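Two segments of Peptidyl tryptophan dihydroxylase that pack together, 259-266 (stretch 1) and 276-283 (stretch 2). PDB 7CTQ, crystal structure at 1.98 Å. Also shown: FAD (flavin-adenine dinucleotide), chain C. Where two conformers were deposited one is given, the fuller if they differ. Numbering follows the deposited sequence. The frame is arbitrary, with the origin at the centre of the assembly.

Stretch 1 259-266: RVGDAAMA
Stretch 2, residues 276-283: FQSLSSAL

A tight turn is laid against a helix, and the contact is small: 276 Å² buried, both sides summed. S281 (58 Å²), M265 (44 Å²), S278 (39 Å²), G261 (38 Å²) and V260 (35 Å²) give most of it, and all five are buried in the assembly. Stretch 1 begins extended at R259 and V260 (phi/psi -133/160), swings through G261 at 70/-150, makes a short 3-10 segment at D262 and A263, and returns to strand at M265 and A266. Stretch 2 continues a helix that begins earlier in the chain, with phi/psi near -65/-38 through S280. The register is set by two CA pairs: G261 CA lies 4.3 Å from S278 CA, and V260 CA lies 5.4 Å from A282 CA.

One direct hydrogen bond joins the stretches. G261 N donates to S281 OG at 2.8 Å, with an N-H...acceptor angle of 132°. The CA-to-CB bond of S281 points toward the turn, and chi1 of 72° (p) places OG where it also donates to S278 O at 2.6 Å. The hydroxyl thus gives its proton to its own helix and accepts from the turn, a pairing for which a short serine side chain is well suited.

Close backbone approach is the second rule. G261 CA comes within 4.0 Å of S278 O. The positive phi by itself favours glycine, and an ideal CB, pointing away from the helix, would sit 2.1 Å from FAD O1P, a clash. The turn is braced from within by A264 N to G261 O at 2.7 Å and M265 N to G261 O at 3.0 Å; R259 NE adds a bond to A263 O at 2.6 Å.

V260 and A282 form the apolar pair. V260 (chi1 m) sets its CB 4.2 Å from A282 CB, and the alanine methyl meets it with no polar atom to satisfy. M265 leaves its backbone sideways, but with chi1 at 48° (p), and chi2 at 109° and chi3 at -8° both between wells, its end comes nearer the helix: SD makes van der Waals contact with S281 CB at 4.3 Å and Q277 O at 4.4 Å.

The remaining links are bridged. D262 OD1 and S278 OG are 3.7 Å apart, and water 1 lies within hydrogen-bonding distance of D262 OD1 (2.7 Å), M265 O (2.7 Å) and S278 OG (3.1 Å). FAD ties the same corner: its O3' donates to S278 OG at 2.7 Å, while D262 N donates to FAD O1P at 2.9 Å and 158°. D262 has chi1 -86° (m) and chi2 8°; S278, in the conformer given, has chi1 -30°, between wells. Carboxylate and hydroxyl both offer oxygen acceptors beside the water and FAD O3'.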

# COMPACT_ATOMS: atom_id res chain seq x y z
N ARG A 259 1.48 12.80 -2.57
CA ARG A 259 0.49 11.77 -2.31
C ARG A 259 1.15 10.56 -1.67
O ARG A 259 2.24 10.14 -2.07
CB ARG A 259 -0.22 11.36 -3.60
CG ARG A 259 -1.38 12.28 -3.98
CD ARG A 259 -1.75 12.16 -5.44
NE ARG A 259 -2.85 11.23 -5.64
CZ ARG A 259 -4.09 11.60 -5.95
NH1 ARG A 259 -4.40 12.88 -6.09
NH2 ARG A 259 -5.03 10.68 -6.13
N VAL A 260 0.47 9.98 -0.68
CA VAL A 260 0.93 8.78 0.00
C VAL A 260 -0.22 7.80 0.10
O VAL A 260 -1.40 8.15 -0.03
CB VAL A 260 1.50 9.06 1.41
CG1 VAL A 260 2.76 9.91 1.30
CG2 VAL A 260 0.46 9.74 2.31
N GLY A 261 0.14 6.53 0.31
CA GLY A 261 -0.89 5.52 0.50
C GLY A 261 -1.67 5.22 -0.77
O GLY A 261 -1.15 5.31 -1.89
N ASP A 262 -2.94 4.83 -0.57
CA ASP A 262 -3.83 4.51 -1.68
C ASP A 262 -3.97 5.67 -2.67
O ASP A 262 -4.21 5.45 -3.86
CB ASP A 262 -5.22 4.14 -1.15
CG ASP A 262 -5.34 2.67 -0.79
OD1 ASP A 262 -4.31 1.96 -0.81
OD2 ASP A 262 -6.48 2.22 -0.48
N ALA A 263 -3.85 6.91 -2.18
CA ALA A 263 -3.84 8.06 -3.07
C ALA A 263 -2.66 8.02 -4.04
O ALA A 263 -2.72 8.65 -5.10
CB ALA A 263 -3.79 9.35 -2.28
N ALA A 264 -1.59 7.32 -3.69
CA ALA A 264 -0.44 7.22 -4.58
C ALA A 264 -0.52 5.96 -5.43
O ALA A 264 -0.34 6.01 -6.66
CB ALA A 264 0.87 7.25 -3.78
N MET A 265 -0.78 4.83 -4.79
CA MET A 265 -0.85 3.54 -5.46
C MET A 265 -1.66 2.57 -4.61
O MET A 265 -1.56 2.56 -3.38
CB MET A 265 0.55 2.95 -5.70
CG MET A 265 1.47 2.99 -4.48
SD MET A 265 1.82 1.41 -3.68
CE MET A 265 0.71 0.32 -4.53
N ALA A 266 -2.41 1.71 -5.28
CA ALA A 266 -3.14 0.67 -4.59
C ALA A 266 -3.34 -0.47 -5.57
O ALA A 266 -3.68 -0.24 -6.72
CB ALA A 266 -4.49 1.18 -4.09
N PHE A 276 -0.20 -2.81 4.88
CA PHE A 276 1.26 -2.84 4.84
C PHE A 276 1.78 -2.16 3.58
O PHE A 276 2.76 -1.40 3.63
CB PHE A 276 1.74 -4.28 4.91
CG PHE A 276 3.24 -4.43 4.77
CD1 PHE A 276 4.05 -4.47 5.89
CD2 PHE A 276 3.83 -4.55 3.51
CE1 PHE A 276 5.43 -4.60 5.76
CE2 PHE A 276 5.20 -4.69 3.37
CZ PHE A 276 6.00 -4.71 4.50
N GLN A 277 1.15 -2.44 2.44
CA GLN A 277 1.57 -1.86 1.18
C GLN A 277 1.37 -0.34 1.18
O GLN A 277 2.18 0.40 0.60
CB GLN A 277 0.81 -2.53 0.05
CG GLN A 277 1.11 -4.01 0.00
CD GLN A 277 0.21 -4.75 -0.94
OE1 GLN A 277 -0.77 -4.20 -1.42
NE2 GLN A 277 0.53 -6.01 -1.21
N SER A 278 0.32 0.13 1.84
CA SER A 278 0.11 1.57 1.96
C SER A 278 1.15 2.20 2.88
O SER A 278 1.62 3.32 2.63
CB SER A 278 -1.30 1.86 2.46
OG SER A 278 -2.19 0.84 2.02
N LEU A 279 1.53 1.49 3.95
CA LEU A 279 2.60 1.98 4.82
C LEU A 279 3.93 2.06 4.07
O LEU A 279 4.71 3.01 4.27
CB LEU A 279 2.72 1.07 6.05
CG LEU A 279 1.57 1.09 7.07
CD1 LEU A 279 1.80 0.07 8.18
CD2 LEU A 279 1.36 2.50 7.66
N SER A 280 4.20 1.08 3.21
CA SER A 280 5.43 1.10 2.40
C SER A 280 5.51 2.36 1.55
O SER A 280 6.61 2.90 1.33
CB SER A 280 5.49 -0.13 1.50
OG SER A 280 5.53 -1.31 2.29
N SER A 281 4.37 2.82 1.04
CA SER A 281 4.38 3.99 0.17
C SER A 281 4.67 5.26 0.95
O SER A 281 5.17 6.23 0.38
CB SER A 281 3.04 4.10 -0.56
OG SER A 281 2.01 4.51 0.33
N ALA A 282 4.38 5.26 2.26
CA ALA A 282 4.62 6.43 3.10
C ALA A 282 5.95 6.37 3.83
O ALA A 282 6.35 7.38 4.42
CB ALA A 282 3.48 6.58 4.13
N LEU A 283 6.64 5.23 3.78
CA LEU A 283 7.82 5.03 4.61
C LEU A 283 8.88 6.10 4.37
O LEU A 283 9.46 6.64 5.32
CB LEU A 283 8.41 3.64 4.35
CG LEU A 283 9.67 3.27 5.15
CD1 LEU A 283 9.32 3.00 6.62
CD2 LEU A 283 10.43 2.08 4.54
PA FAD C . -7.42 5.13 4.06
O1A FAD C . -7.16 4.06 5.03
O2A FAD C . -8.63 4.87 3.17
O5B FAD C . -7.47 6.50 4.82
C5B FAD C . -8.09 7.66 4.23
C4B FAD C . -8.65 8.47 5.37
O4B FAD C . -9.08 9.76 4.88
C3B FAD C . -9.85 7.86 6.10
O3B FAD C . -9.76 8.10 7.50
C2B FAD C . -11.04 8.58 5.45
O2B FAD C . -12.17 8.71 6.32
C1B FAD C . -10.44 9.96 5.20
N9A FAD C . -11.05 10.76 4.15
C8A FAD C . -11.56 10.37 2.94
N7A FAD C . -12.04 11.35 2.21
C5A FAD C . -11.87 12.46 3.01
C6A FAD C . -12.19 13.82 2.84
N6A FAD C . -12.78 14.31 1.75
N1A FAD C . -11.87 14.69 3.84
C2A FAD C . -11.28 14.20 4.94
N3A FAD C . -10.94 12.94 5.21
C4A FAD C . -11.25 12.11 4.21
N1 FAD C . -5.93 -3.96 3.44
C2 FAD C . -5.55 -4.92 4.34
O2 FAD C . -4.51 -4.83 4.99
N3 FAD C . -6.35 -6.02 4.54
C4 FAD C . -7.55 -6.28 3.91
O4 FAD C . -8.19 -7.30 4.18
C4X FAD C . -7.95 -5.26 2.96
N5 FAD C . -9.07 -5.42 2.31
C5X FAD C . -9.45 -4.45 1.40
C6 FAD C . -10.65 -4.61 0.70
C7 FAD C . -11.06 -3.67 -0.24
C7M FAD C . -12.36 -3.88 -0.98
C8 FAD C . -10.27 -2.53 -0.47
C8M FAD C . -10.70 -1.49 -1.47
C9 FAD C . -9.08 -2.36 0.23
C9A FAD C . -8.67 -3.31 1.16
N10 FAD C . -7.47 -3.16 1.89
C10 FAD C . -7.07 -4.13 2.79
C1' FAD C . -6.59 -2.02 1.64
C2' FAD C . -6.63 -0.95 2.73
O2' FAD C . -7.96 -0.56 3.03
C3' FAD C . -5.84 0.25 2.23
O3' FAD C . -4.61 -0.22 1.70
C4' FAD C . -5.52 1.32 3.27
O4' FAD C . -6.64 1.56 4.13
C5' FAD C . -5.06 2.60 2.62
O5' FAD C . -4.59 3.49 3.63
P FAD C . -4.66 5.04 3.44
O1P FAD C . -3.82 5.37 2.19
O2P FAD C . -4.29 5.74 4.70
O3P FAD C . -6.18 5.29 3.08
O HOH W 1 -1.61 1.54 -0.90